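Local coordinates for protein N5-carboxyaminoimidazole ribonucleotide synthetase (Bacillus anthracis, PDB 3QFF) that probably catalyses the ATP-dependent carboxylation of 5-aminoimidazole ribonucleotide by bicarbonate, giving N5-carboxyaminoimidazole ribonucleotide in purine biosynthesis, at residues A[126-131]-A[189-194]; A[197-202]-A[243-248]; A[134-139]-A[178-183]; A[213-218]-A[283-288]. All blocks are in the same frame, centred on the assembly; numbering follows the deposited sequence.

Contact 1 (A[126-131]-A[189-194]); sequences PVATYR and KWVPFE. With ADP (adenosine-5'-diphosphate), chain C.
Ala128 and Val191 meet methyl to methyl, and next to them the backbones of Thr129 and Lys189 are joined by a hydrogen bond, Lys189 N to Thr129 O at 2.9 Å, nearly straight at 167°. Along Val191, CB lies beside adenine N1 of ADP at 3.7 Å. CG1, anti to the backbone N (chi1 -171°), leaves CG2 beside the backbone N of Val191, on the side of Ala128. Val191 CG2 touches Ala128 CB at 3.5 Å and also packs beside ADP N6, meeting both protein and nucleotide. The segment 189-194 is the linker of the ATP-grasp fold that runs from the four-stranded sheet holding 130-133 and 185-189 into the larger sheet starting with strand 195-203, and its backbone reads the adenine edge: ADP N6 donates to Lys189 O (2.8 Å), while Val191 N donates to ADP N1 (2.7 Å, 177°). Trp190, the residue between them, lays one ring face against the base, with ADP C2 3.4 Å from the ring plane and offset toward the rim. Phe193 brings its edge to the same end of the adenine, with Phe193 CE1 3.6 Å from ADP N3, and stacks in turn on Phe263. In segment 126-131, Val127 packs on helix 113-122.

Contact 2 (A[197-202]-A[243-248]); sequences VSVIVI and AYAKVL
Val199 and Val201, two residues apart on strand 195-203, point toward Ala245 of helix 235-251, and this one methyl serves both valines. The tight part is Val199: its CG1 reaches Ala245 CB at 3.6 Å, with Val199 CB behind it at 4.1 Å from the same methyl. CG1 gets there by standing anti to the backbone N (chi1 170°), beside its own carbonyl carbon. Val201 fits less closely. Val201 CG1, placed between the backbone N and the carbonyl carbon (chi1 49°), lies 4.3 Å from Ala245 CB and 4.0 Å from Ala245 O, so it touches the helix backbone as much as the side chain. With only a methyl at Ala245, the CA atoms of Val201 and Ala245 can lie 6.6 Å apart. No hydrogen bond links the two segments; the side-chain contacts are methyl to methyl. One residue further round the helix, the exposed Lys246 leads its end away from strand 195-203, though it touches Val211 of strand 209-220, and Val247 is exposed as well. Tyr244 and Leu248 lie to the flank, on Leu125 and on side chains of strand 270-276. On the other face of the strand, Ser198 OG is bonded to Ser282 and Asn217, and Ile200 packs on strands 209-220 and 256-264. Helix 235-251, which follows strand 223-229, precedes strand 256-264 and covers one face of an antiparallel sheet, fits the second alpha/beta subdomain of the ATP-grasp fold.

Contact 3 (A[134-139]-A[178-183]); sequences QNQEQL and KLANAA
The first turn of helix 136-146, carrying Gln136 and Leu139, lies against the C-terminal part of helix 173-182 at Ala180 and Asn181, so the start of one helix meets the finish of the other. Asn135 is the N-cap of the first: Asn135 OD1 accepts from Gln138 N at 2.9 Å. Gln138 OE1 in turn takes Gln134 N at 2.8 Å, tying down the residue before the cap. At the other helix's end, Leu179 O accepts from both Ala182 N and Ala183 N. Between the segments the closest apolar pair is Leu139 CD2 on Ala180 CB, at 3.9 Å. Gln136 doubles back at its second torsion (chi2 -64°), which swings the amide across the gap. Gln136 NE2 comes within 4.1 Å of Ala180 CB and 3.9 Å of Asn181 N. The two side-chain amides meet at a slant, their planes 30° apart, without bonding to one another; Gln136 OE1 is held by Arg177 NH2, one helical turn before Asn181. Beneath the contact lies the small antiparallel sheet: Leu139 rests on Val133 of strand 130-133 and Leu152 of strand 150-154, Ala180 also touches Val133, and Leu179 packs on Leu152 and Thr154, so both helices cover the same face.

Contact 4 (A[213-218]-A[283-288]); sequences PVAENI and GHYTQD
The ring of Tyr285 aims its hydroxyl end at Pro213 and its CE1 corner at Ala215, while one of its faces carries Thr286 CG2, 3.6 Å above the plane and off toward the rim. Ala215 CB, 4.1 Å from Tyr285 CE1, and Pro213 O both approach the ring obliquely. The contact joins strand 209-220 of the large antiparallel sheet of the ATP-grasp fold to a type I turn, 283-286, that leads into the short helix 286-289. The Pro213 ring crosses the hydroxyl end of Tyr285 at a slant, Pro213 CD being 3.3 Å from Tyr285 OH, with CB and CG further out. Tyr285 OH is also 2.9 Å from Pro213 O, so the hydroxyl sits beside both the proline ring and its carbonyl. With CG between the backbone N and carbonyl carbon (chi1 77°), the tyrosine ring is directed toward the strand. Val229 of the next strand touches both Ala215 and Tyr285, and the Tyr285 side chain also touches Cys290. Further along the strand, Glu216 forms salt bridges with Lys195 and Arg232. The turn that contains Tyr285 is fastened at one oxygen: Gly283 O accepts from Thr286 N at 3.1 Å and, almost in line with its C=O bond at 175°, from Thr286 OG1 at 2.6 Å.

From the N terminus, contact 1 opens first, at 126-131, and closes at 189-194; contact 3 lies entirely within that span, so the small sheet and the two helices over it are completed before the linker is reached. Contacts 2 and 4 follow and cross: 197-202 pairs with 243-248, while 213-218, inside that interval, meets 283-288, tying the large sheet to the turn before helix 286-289. They share the large sheet, where strands 195-203 and 209-220 are neighbours joined by Ser198 N to Ala215 O. Contact 1 touches contact 2 where Pro126 packs on Tyr244. Contacts 3 and 4 lie on opposite sides of the chain's centre, their own centres about 36 Å apart.

Contact 1 (A[126-131]-A[189-194])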
loop_
_atom_site.group_PDB
_atom_site.type_symbol
_atom_site.label_atom_id
_atom_site.label_comp_id
_atom_site.label_asym_id
_atom_site.label_seq_id
_atom_site.Cartn_x
_atom_site.Cartn_y
_atom_site.Cartn_z
ATOM N N PRO A 126 12.478 -15.324 29.308
ATOM C CA PRO A 126 12.662 -14.499 30.516
ATOM C C PRO A 126 11.724 -13.289 30.625
ATOM O O PRO A 126 11.431 -12.620 29.630
ATOM C CB PRO A 126 14.120 -14.030 30.412
ATOM C CG PRO A 126 14.444 -14.097 28.955
ATOM C CD PRO A 126 13.606 -15.183 28.355
ATOM N N VAL A 127 11.258 -13.038 31.841
ATOM C CA VAL A 127 10.480 -11.843 32.169
ATOM C C VAL A 127 11.051 -11.273 33.468
ATOM O O VAL A 127 11.734 -11.985 34.218
ATOM C CB VAL A 127 8.963 -12.153 32.332
ATOM C CG1 VAL A 127 8.376 -12.692 31.024
ATOM C CG2 VAL A 127 8.725 -13.140 33.466
ATOM N N ALA A 128 10.787 -9.996 33.728
ATOM C CA ALA A 128 11.144 -9.402 35.020
ATOM C C ALA A 128 10.425 -10.174 36.115
ATOM O O ALA A 128 9.293 -10.643 35.925
ATOM C CB ALA A 128 10.741 -7.955 35.068
ATOM N N THR A 129 11.085 -10.303 37.258
ATOM C CA THR A 129 10.527 -11.045 38.367
ATOM C C THR A 129 9.279 -10.299 38.859
ATOM O O THR A 129 9.227 -9.064 38.848
ATOM C CB THR A 129 11.600 -11.315 39.442
ATOM O OG1 THR A 129 12.432 -10.169 39.572
ATOM C CG2 THR A 129 12.513 -12.449 39.004
ATOM N N TYR A 130 8.237 -11.050 39.189
ATOM C CA TYR A 130 6.922 -10.457 39.400
ATOM C C TYR A 130 6.134 -11.239 40.441
ATOM O O TYR A 130 6.401 -12.424 40.668
ATOM C CB TYR A 130 6.144 -10.396 38.072
ATOM C CG TYR A 130 5.830 -11.768 37.485
ATOM C CD1 TYR A 130 6.802 -12.498 36.803
ATOM C CD2 TYR A 130 4.561 -12.344 37.632
ATOM C CE1 TYR A 130 6.523 -13.766 36.271
ATOM C CE2 TYR A 130 4.278 -13.609 37.107
ATOM C CZ TYR A 130 5.261 -14.310 36.432
ATOM O OH TYR A 130 4.985 -15.564 35.922
ATOM N N ARG A 131 5.170 -10.556 41.067
ATOM C CA ARG A 131 4.255 -11.162 42.038
ATOM C C ARG A 131 2.830 -10.684 41.814
ATOM O O ARG A 131 2.583 -9.488 41.601
ATOM C CB ARG A 131 4.647 -10.805 43.481
ATOM C CG ARG A 131 6.009 -11.284 43.941
ATOM C CD ARG A 131 6.109 -12.798 44.056
ATOM N NE ARG A 131 7.414 -13.187 44.590
ATOM C CZ ARG A 131 8.476 -13.519 43.860
ATOM N NH1 ARG A 131 8.417 -13.537 42.530
ATOM N NH2 ARG A 131 9.604 -13.845 44.476
ATOM N N LYS A 189 9.753 -6.305 39.384
ATOM C CA LYS A 189 11.073 -5.706 39.590
ATOM C C LYS A 189 11.376 -4.712 38.485
ATOM O O LYS A 189 11.090 -4.962 37.315
ATOM C CB LYS A 189 12.173 -6.765 39.625
ATOM C CG LYS A 189 12.769 -7.023 40.992
ATOM C CD LYS A 189 13.867 -8.074 40.914
ATOM C CE LYS A 189 14.123 -8.725 42.271
ATOM N NZ LYS A 189 14.403 -10.183 42.136
ATOM N N TRP A 190 11.941 -3.575 38.872
ATOM C CA TRP A 190 12.399 -2.575 37.920
ATOM C C TRP A 190 13.544 -3.151 37.100
ATOM O O TRP A 190 14.528 -3.649 37.652
ATOM C CB TRP A 190 12.864 -1.317 38.656
ATOM C CG TRP A 190 13.334 -0.208 37.762
ATOM C CD1 TRP A 190 14.631 0.074 37.405
ATOM C CD2 TRP A 190 12.516 0.780 37.125
ATOM N NE1 TRP A 190 14.663 1.174 36.576
ATOM C CE2 TRP A 190 13.381 1.630 36.391
ATOM C CE3 TRP A 190 11.136 1.032 37.102
ATOM C CZ2 TRP A 190 12.909 2.711 35.635
ATOM C CZ3 TRP A 190 10.666 2.110 36.351
ATOM C CH2 TRP A 190 11.554 2.935 35.627
ATOM N N VAL A 191 13.400 -3.100 35.784
ATOM C CA VAL A 191 14.451 -3.568 34.891
ATOM C C VAL A 191 15.256 -2.351 34.456
ATOM O O VAL A 191 14.700 -1.421 33.868
ATOM C CB VAL A 191 13.884 -4.302 33.647
ATOM C CG1 VAL A 191 15.005 -4.968 32.856
ATOM C CG2 VAL A 191 12.840 -5.339 34.053
ATOM N N PRO A 192 16.563 -2.332 34.779
ATOM C CA PRO A 192 17.436 -1.263 34.296
ATOM C C PRO A 192 17.806 -1.538 32.838
ATOM O O PRO A 192 18.779 -2.238 32.561
ATOM C CB PRO A 192 18.676 -1.372 35.206
ATOM C CG PRO A 192 18.349 -2.430 36.242
ATOM C CD PRO A 192 17.291 -3.289 35.629
ATOM N N PHE A 193 17.010 -1.034 31.907
ATOM C CA PHE A 193 17.255 -1.324 30.501
ATOM C C PHE A 193 17.839 -0.116 29.791
ATOM O O PHE A 193 17.616 1.021 30.210
ATOM C CB PHE A 193 15.979 -1.811 29.794
ATOM C CG PHE A 193 14.879 -0.790 29.754
ATOM C CD1 PHE A 193 13.893 -0.778 30.733
ATOM C CD2 PHE A 193 14.832 0.171 28.737
ATOM C CE1 PHE A 193 12.873 0.173 30.704
ATOM C CE2 PHE A 193 13.823 1.126 28.704
ATOM C CZ PHE A 193 12.835 1.122 29.692
ATOM N N GLU A 194 18.583 -0.394 28.724
ATOM C CA GLU A 194 19.098 0.616 27.815
ATOM C C GLU A 194 18.023 1.040 26.793
ATOM O O GLU A 194 17.748 2.229 26.655
ATOM C CB GLU A 194 20.339 0.077 27.088
ATOM C CG GLU A 194 21.163 1.151 26.372
ATOM C CD GLU A 194 22.191 0.590 25.386
ATOM O OE1 GLU A 194 22.691 -0.547 25.576
ATOM O OE2 GLU A 194 22.513 1.306 24.410
HETATM P PB ADP C . 1.345 -0.349 29.031
HETATM O O1B ADP C . 0.504 0.783 29.573
HETATM O O2B ADP C . 0.575 -1.645 28.898
HETATM O O3B ADP C . 2.149 0.034 27.811
HETATM P PA ADP C . 3.867 -1.350 30.102
HETATM O O1A ADP C . 4.294 -1.461 28.653
HETATM O O2A ADP C . 3.878 -2.570 30.994
HETATM O O3A ADP C . 2.414 -0.636 30.220
HETATM O "O5'" ADP C . 4.831 -0.277 30.812
HETATM C "C5'" ADP C . 4.802 1.089 30.401
HETATM C "C4'" ADP C . 6.206 1.668 30.480
HETATM O "O4'" ADP C . 6.689 1.552 31.820
HETATM C "C3'" ADP C . 7.185 0.911 29.596
HETATM O "O3'" ADP C . 7.345 1.560 28.331
HETATM C "C2'" ADP C . 8.473 0.894 30.395
HETATM O "O2'" ADP C . 9.308 1.984 29.993
HETATM C "C1'" ADP C . 8.050 1.107 31.840
HETATM N N9 ADP C . 8.160 -0.170 32.599
HETATM C C8 ADP C . 7.180 -1.085 32.758
HETATM N N7 ADP C . 7.603 -2.135 33.506
HETATM C C5 ADP C . 8.882 -1.902 33.844
HETATM C C6 ADP C . 9.927 -2.611 34.627
HETATM N N6 ADP C . 9.676 -3.809 35.212
HETATM N N1 ADP C . 11.141 -2.014 34.733
HETATM C C2 ADP C . 11.409 -0.827 34.158
HETATM N N3 ADP C . 10.509 -0.134 33.437
HETATM C C4 ADP C . 9.248 -0.606 33.248
#

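Contact 2 (A[197-202]-A[243-248])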
loop_
_atom_site.group_PDB
_atom_site.type_symbol
_atom_site.label_atom_id
_atom_site.label_comp_id
_atom_site.label_asym_id
_atom_site.label_seq_id
_atom_site.Cartn_x
_atom_site.Cartn_y
_atom_site.Cartn_z
ATOM N N VAL A 197 12.608 -2.500 22.818
ATOM C CA VAL A 197 12.578 -3.036 21.462
ATOM C C VAL A 197 11.338 -3.898 21.235
ATOM O O VAL A 197 10.753 -4.424 22.187
ATOM C CB VAL A 197 13.897 -3.813 21.073
ATOM C CG1 VAL A 197 15.141 -2.920 21.257
ATOM C CG2 VAL A 197 14.042 -5.148 21.838
ATOM N N SER A 198 10.920 -4.016 19.976
ATOM C CA SER A 198 9.838 -4.931 19.655
ATOM C C SER A 198 10.082 -5.666 18.346
ATOM O O SER A 198 10.800 -5.179 17.476
ATOM C CB SER A 198 8.485 -4.219 19.639
ATOM O OG SER A 198 8.367 -3.391 18.500
ATOM N N VAL A 199 9.479 -6.845 18.228
ATOM C CA VAL A 199 9.571 -7.693 17.044
ATOM C C VAL A 199 8.146 -8.144 16.704
ATOM O O VAL A 199 7.390 -8.579 17.593
ATOM C CB VAL A 199 10.448 -8.956 17.306
ATOM C CG1 VAL A 199 10.338 -9.960 16.151
ATOM C CG2 VAL A 199 11.914 -8.578 17.523
ATOM N N ILE A 200 7.778 -8.000 15.428
ATOM C CA ILE A 200 6.497 -8.480 14.929
ATOM C C ILE A 200 6.773 -9.843 14.304
ATOM O O ILE A 200 7.646 -9.962 13.436
ATOM C CB ILE A 200 5.880 -7.553 13.837
ATOM C CG1 ILE A 200 5.799 -6.078 14.281
ATOM C CG2 ILE A 200 4.495 -8.082 13.380
ATOM C CD1 ILE A 200 4.790 -5.786 15.366
ATOM N N VAL A 201 6.060 -10.862 14.772
ATOM C CA VAL A 201 6.149 -12.187 14.155
ATOM C C VAL A 201 4.801 -12.594 13.540
ATOM O O VAL A 201 3.722 -12.273 14.074
ATOM C CB VAL A 201 6.742 -13.265 15.143
ATOM C CG1 VAL A 201 6.040 -13.226 16.490
ATOM C CG2 VAL A 201 6.702 -14.662 14.527
ATOM N N ILE A 202 4.872 -13.270 12.399
ATOM C CA ILE A 202 3.686 -13.692 11.671
ATOM C C ILE A 202 3.709 -15.194 11.529
ATOM O O ILE A 202 4.738 -15.750 11.143
ATOM C CB ILE A 202 3.673 -13.126 10.225
ATOM C CG1 ILE A 202 3.995 -11.627 10.193
ATOM C CG2 ILE A 202 2.327 -13.486 9.500
ATOM C CD1 ILE A 202 2.988 -10.726 10.931
ATOM N N ALA A 243 15.076 -14.596 17.976
ATOM C CA ALA A 243 14.943 -15.979 18.446
ATOM C C ALA A 243 13.816 -16.108 19.478
ATOM O O ALA A 243 13.010 -17.033 19.411
ATOM C CB ALA A 243 16.276 -16.490 19.028
ATOM N N TYR A 244 13.755 -15.162 20.414
ATOM C CA TYR A 244 12.733 -15.181 21.477
ATOM C C TYR A 244 11.330 -15.120 20.882
ATOM O O TYR A 244 10.429 -15.882 21.287
ATOM C CB TYR A 244 12.947 -14.010 22.445
ATOM C CG TYR A 244 14.069 -14.188 23.456
ATOM C CD1 TYR A 244 14.161 -13.339 24.569
ATOM C CD2 TYR A 244 15.023 -15.198 23.320
ATOM C CE1 TYR A 244 15.178 -13.488 25.506
ATOM C CE2 TYR A 244 16.047 -15.363 24.271
ATOM C CZ TYR A 244 16.108 -14.498 25.360
ATOM O OH TYR A 244 17.115 -14.645 26.300
ATOM N N ALA A 245 11.156 -14.225 19.906
ATOM C CA ALA A 245 9.875 -14.065 19.213
ATOM C C ALA A 245 9.438 -15.341 18.494
ATOM O O ALA A 245 8.277 -15.738 18.583
ATOM C CB ALA A 245 9.935 -12.881 18.231
ATOM N N LYS A 246 10.369 -15.980 17.790
ATOM C CA LYS A 246 10.090 -17.245 17.098
ATOM C C LYS A 246 9.667 -18.355 18.054
ATOM O O LYS A 246 8.718 -19.089 17.767
ATOM C CB LYS A 246 11.279 -17.685 16.231
ATOM C CG LYS A 246 11.641 -16.653 15.161
ATOM C CD LYS A 246 12.262 -17.254 13.896
ATOM C CE LYS A 246 13.768 -17.289 13.930
ATOM N NZ LYS A 246 14.330 -17.313 12.530
ATOM N N VAL A 247 10.351 -18.475 19.190
ATOM C CA VAL A 247 9.959 -19.475 20.195
ATOM C C VAL A 247 8.554 -19.195 20.722
ATOM O O VAL A 247 7.729 -20.111 20.825
ATOM C CB VAL A 247 11.003 -19.617 21.344
ATOM C CG1 VAL A 247 10.442 -20.431 22.503
ATOM C CG2 VAL A 247 12.251 -20.286 20.814
ATOM N N LEU A 248 8.261 -17.929 21.015
ATOM C CA LEU A 248 6.917 -17.549 21.456
ATOM C C LEU A 248 5.845 -17.934 20.449
ATOM O O LEU A 248 4.832 -18.540 20.813
ATOM C CB LEU A 248 6.831 -16.044 21.701
ATOM C CG LEU A 248 7.099 -15.524 23.097
ATOM C CD1 LEU A 248 6.854 -14.039 23.088
ATOM C CD2 LEU A 248 6.216 -16.205 24.165
#

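Contact 3 (A[134-139]-A[178-183])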
loop_
_atom_site.group_PDB
_atom_site.type_symbol
_atom_site.label_atom_id
_atom_site.label_comp_id
_atom_site.label_asym_id
_atom_site.label_seq_id
_atom_site.Cartn_x
_atom_site.Cartn_y
_atom_site.Cartn_z
ATOM N N GLN A 134 -3.374 -9.272 44.914
ATOM C CA GLN A 134 -4.834 -9.289 44.964
ATOM C C GLN A 134 -5.372 -8.575 46.217
ATOM O O GLN A 134 -6.557 -8.270 46.303
ATOM C CB GLN A 134 -5.361 -10.734 44.876
ATOM C CG GLN A 134 -5.134 -11.392 43.512
ATOM C CD GLN A 134 -5.764 -12.788 43.390
ATOM O OE1 GLN A 134 -5.642 -13.618 44.290
ATOM N NE2 GLN A 134 -6.426 -13.048 42.257
ATOM N N ASN A 135 -4.503 -8.334 47.187
ATOM C CA ASN A 135 -4.864 -7.546 48.370
ATOM C C ASN A 135 -3.668 -6.828 48.969
ATOM O O ASN A 135 -2.543 -6.960 48.472
ATOM C CB ASN A 135 -5.573 -8.402 49.428
ATOM C CG ASN A 135 -4.755 -9.589 49.877
ATOM O OD1 ASN A 135 -3.520 -9.560 49.886
ATOM N ND2 ASN A 135 -5.448 -10.645 50.294
ATOM N N GLN A 136 -3.920 -6.079 50.043
ATOM C CA GLN A 136 -2.883 -5.302 50.720
ATOM C C GLN A 136 -1.786 -6.166 51.312
ATOM O O GLN A 136 -0.608 -5.805 51.250
ATOM C CB GLN A 136 -3.501 -4.401 51.800
ATOM C CG GLN A 136 -4.508 -3.396 51.236
ATOM C CD GLN A 136 -3.867 -2.390 50.293
ATOM O OE1 GLN A 136 -2.662 -2.143 50.357
ATOM N NE2 GLN A 136 -4.677 -1.788 49.427
ATOM N N GLU A 137 -2.164 -7.300 51.887
ATOM C CA GLU A 137 -1.181 -8.226 52.451
ATOM C C GLU A 137 -0.196 -8.713 51.389
ATOM O O GLU A 137 1.012 -8.758 51.635
ATOM C CB GLU A 137 -1.868 -9.401 53.146
ATOM C CG GLU A 137 -0.910 -10.460 53.729
ATOM C CD GLU A 137 0.178 -9.889 54.647
ATOM O OE1 GLU A 137 -0.112 -8.956 55.435
ATOM O OE2 GLU A 137 1.335 -10.387 54.586
ATOM N N GLN A 138 -0.718 -9.058 50.212
ATOM C CA GLN A 138 0.110 -9.513 49.102
ATOM C C GLN A 138 1.012 -8.406 48.563
ATOM O O GLN A 138 2.140 -8.678 48.170
ATOM C CB GLN A 138 -0.745 -10.125 47.984
ATOM C CG GLN A 138 -1.272 -11.513 48.339
ATOM C CD GLN A 138 -2.004 -12.208 47.199
ATOM O OE1 GLN A 138 -2.363 -11.592 46.186
ATOM N NE2 GLN A 138 -2.235 -13.510 47.367
ATOM N N LEU A 139 0.511 -7.169 48.554
ATOM C CA LEU A 139 1.324 -6.021 48.155
ATOM C C LEU A 139 2.482 -5.835 49.131
ATOM O O LEU A 139 3.629 -5.668 48.706
ATOM C CB LEU A 139 0.499 -4.738 48.041
ATOM C CG LEU A 139 1.263 -3.461 47.652
ATOM C CD1 LEU A 139 2.111 -3.630 46.369
ATOM C CD2 LEU A 139 0.303 -2.281 47.507
ATOM N N LYS A 178 -3.532 2.414 47.208
ATOM C CA LYS A 178 -4.723 2.972 46.577
ATOM C C LYS A 178 -5.053 2.192 45.304
ATOM O O LYS A 178 -6.207 1.851 45.058
ATOM C CB LYS A 178 -4.500 4.456 46.252
ATOM C CG LYS A 178 -5.729 5.197 45.734
ATOM C CD LYS A 178 -6.411 6.001 46.843
ATOM C CE LYS A 178 -7.592 6.788 46.296
ATOM N NZ LYS A 178 -8.001 7.882 47.229
ATOM N N LEU A 179 -4.023 1.905 44.510
ATOM C CA LEU A 179 -4.188 1.151 43.270
ATOM C C LEU A 179 -4.576 -0.301 43.535
ATOM O O LEU A 179 -5.514 -0.807 42.925
ATOM C CB LEU A 179 -2.918 1.229 42.409
ATOM C CG LEU A 179 -2.969 0.601 41.014
ATOM C CD1 LEU A 179 -4.019 1.285 40.131
ATOM C CD2 LEU A 179 -1.587 0.649 40.365
ATOM N N ALA A 180 -3.856 -0.957 44.443
ATOM C CA ALA A 180 -4.171 -2.334 44.831
ATOM C C ALA A 180 -5.579 -2.452 45.439
ATOM O O ALA A 180 -6.159 -3.537 45.488
ATOM C CB ALA A 180 -3.120 -2.870 45.786
ATOM N N ASN A 181 -6.131 -1.322 45.878
ATOM C CA ASN A 181 -7.474 -1.290 46.451
ATOM C C ASN A 181 -8.578 -1.291 45.393
ATOM O O ASN A 181 -9.668 -1.819 45.626
ATOM C CB ASN A 181 -7.626 -0.079 47.373
ATOM C CG ASN A 181 -8.833 -0.180 48.264
ATOM O OD1 ASN A 181 -9.860 0.443 48.003
ATOM N ND2 ASN A 181 -8.730 -0.987 49.313
ATOM N N ALA A 182 -8.293 -0.698 44.236
ATOM C CA ALA A 182 -9.267 -0.585 43.145
ATOM C C ALA A 182 -9.230 -1.748 42.151
ATOM O O ALA A 182 -10.230 -2.016 41.473
ATOM C CB ALA A 182 -9.076 0.734 42.404
ATOM N N ALA A 183 -8.087 -2.420 42.045
ATOM C CA ALA A 183 -7.910 -3.461 41.029
ATOM C C ALA A 183 -6.891 -4.526 41.401
ATOM O O ALA A 183 -5.998 -4.300 42.225
ATOM C CB ALA A 183 -7.532 -2.829 39.689
#

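Contact 4 (A[213-218]-A[283-288])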
loop_
_atom_site.group_PDB
_atom_site.type_symbol
_atom_site.label_atom_id
_atom_site.label_comp_id
_atom_site.label_asym_id
_atom_site.label_seq_id
_atom_site.Cartn_x
_atom_site.Cartn_y
_atom_site.Cartn_z
ATOM N N PRO A 213 12.110 -7.208 11.227
ATOM C CA PRO A 213 13.342 -6.779 11.915
ATOM C C PRO A 213 13.033 -6.150 13.270
ATOM O O PRO A 213 11.929 -5.619 13.470
ATOM C CB PRO A 213 13.950 -5.717 10.972
ATOM C CG PRO A 213 13.202 -5.823 9.681
ATOM C CD PRO A 213 11.875 -6.481 9.968
ATOM N N VAL A 214 14.004 -6.187 14.178
ATOM C CA VAL A 214 13.864 -5.564 15.479
ATOM C C VAL A 214 13.728 -4.035 15.371
ATOM O O VAL A 214 14.548 -3.377 14.745
ATOM C CB VAL A 214 15.048 -5.898 16.431
ATOM C CG1 VAL A 214 14.756 -5.364 17.831
ATOM C CG2 VAL A 214 15.342 -7.414 16.474
ATOM N N ALA A 215 12.703 -3.487 16.019
ATOM C CA ALA A 215 12.507 -2.041 16.071
ATOM C C ALA A 215 12.835 -1.539 17.470
ATOM O O ALA A 215 12.456 -2.163 18.458
ATOM C CB ALA A 215 11.073 -1.684 15.729
ATOM N N GLU A 216 13.544 -0.416 17.539
ATOM C CA GLU A 216 13.773 0.284 18.807
ATOM C C GLU A 216 12.637 1.283 19.011
ATOM O O GLU A 216 12.391 2.136 18.145
ATOM C CB GLU A 216 15.144 0.974 18.795
ATOM C CG GLU A 216 15.311 2.122 19.810
ATOM C CD GLU A 216 16.630 2.891 19.621
ATOM O OE1 GLU A 216 17.384 2.585 18.678
ATOM O OE2 GLU A 216 16.909 3.811 20.419
ATOM N N ASN A 217 11.956 1.186 20.155
ATOM C CA ASN A 217 10.785 2.010 20.424
ATOM C C ASN A 217 10.991 3.058 21.499
ATOM O O ASN A 217 11.477 2.745 22.591
ATOM C CB ASN A 217 9.601 1.123 20.799
ATOM C CG ASN A 217 9.266 0.154 19.710
ATOM O OD1 ASN A 217 9.295 0.505 18.534
ATOM N ND2 ASN A 217 8.976 -1.084 20.084
ATOM N N ILE A 218 10.594 4.288 21.183
ATOM C CA ILE A 218 10.690 5.398 22.123
ATOM C C ILE A 218 9.291 5.817 22.578
ATOM O O ILE A 218 8.467 6.272 21.767
ATOM C CB ILE A 218 11.552 6.583 21.538
ATOM C CG1 ILE A 218 12.945 6.063 21.142
ATOM C CG2 ILE A 218 11.639 7.753 22.551
ATOM C CD1 ILE A 218 13.960 7.116 20.669
ATOM N N GLY A 283 4.867 -1.628 14.543
ATOM C CA GLY A 283 5.066 -2.258 13.238
ATOM C C GLY A 283 4.617 -1.426 12.039
ATOM O O GLY A 283 4.684 -1.892 10.897
ATOM N N HIS A 284 4.150 -0.201 12.271
ATOM C CA HIS A 284 3.691 0.646 11.148
ATOM C C HIS A 284 4.805 1.002 10.163
ATOM O O HIS A 284 4.536 1.259 8.974
ATOM C CB HIS A 284 3.036 1.939 11.657
ATOM C CG HIS A 284 1.753 1.732 12.401
ATOM N ND1 HIS A 284 1.052 0.546 12.376
ATOM C CD2 HIS A 284 1.018 2.590 13.152
ATOM C CE1 HIS A 284 -0.042 0.669 13.106
ATOM N NE2 HIS A 284 -0.090 1.903 13.582
ATOM N N TYR A 285 6.048 1.021 10.654
ATOM C CA TYR A 285 7.203 1.231 9.773
ATOM C C TYR A 285 7.214 0.284 8.570
ATOM O O TYR A 285 7.732 0.639 7.518
ATOM C CB TYR A 285 8.522 1.077 10.544
ATOM C CG TYR A 285 8.924 -0.354 10.834
ATOM C CD1 TYR A 285 8.518 -0.997 12.007
ATOM C CD2 TYR A 285 9.747 -1.055 9.945
ATOM C CE1 TYR A 285 8.910 -2.311 12.282
ATOM C CE2 TYR A 285 10.135 -2.361 10.202
ATOM C CZ TYR A 285 9.722 -2.981 11.375
ATOM O OH TYR A 285 10.117 -4.268 11.607
ATOM N N THR A 286 6.661 -0.919 8.738
ATOM C CA THR A 286 6.714 -1.949 7.695
ATOM C C THR A 286 5.963 -1.544 6.418
ATOM O O THR A 286 6.230 -2.093 5.354
ATOM C CB THR A 286 6.105 -3.290 8.155
ATOM O OG1 THR A 286 4.733 -3.090 8.549
ATOM C CG2 THR A 286 6.906 -3.875 9.306
ATOM N N GLN A 287 5.017 -0.614 6.543
ATOM C CA GLN A 287 4.211 -0.153 5.409
ATOM C C GLN A 287 5.039 0.479 4.312
ATOM O O GLN A 287 4.664 0.425 3.144
ATOM C CB GLN A 287 3.193 0.893 5.863
ATOM C CG GLN A 287 1.961 0.322 6.550
ATOM C CD GLN A 287 0.962 1.409 6.834
ATOM O OE1 GLN A 287 1.284 2.436 7.462
ATOM N NE2 GLN A 287 -0.251 1.217 6.348
ATOM N N ASP A 288 6.134 1.129 4.695
ATOM C CA ASP A 288 6.959 1.834 3.717
ATOM C C ASP A 288 8.372 1.273 3.583
ATOM O O ASP A 288 9.013 1.450 2.550
ATOM C CB ASP A 288 6.954 3.344 4.020
ATOM C CG ASP A 288 5.558 3.951 3.896
ATOM O OD1 ASP A 288 4.999 3.916 2.774
ATOM O OD2 ASP A 288 5.007 4.443 4.912
#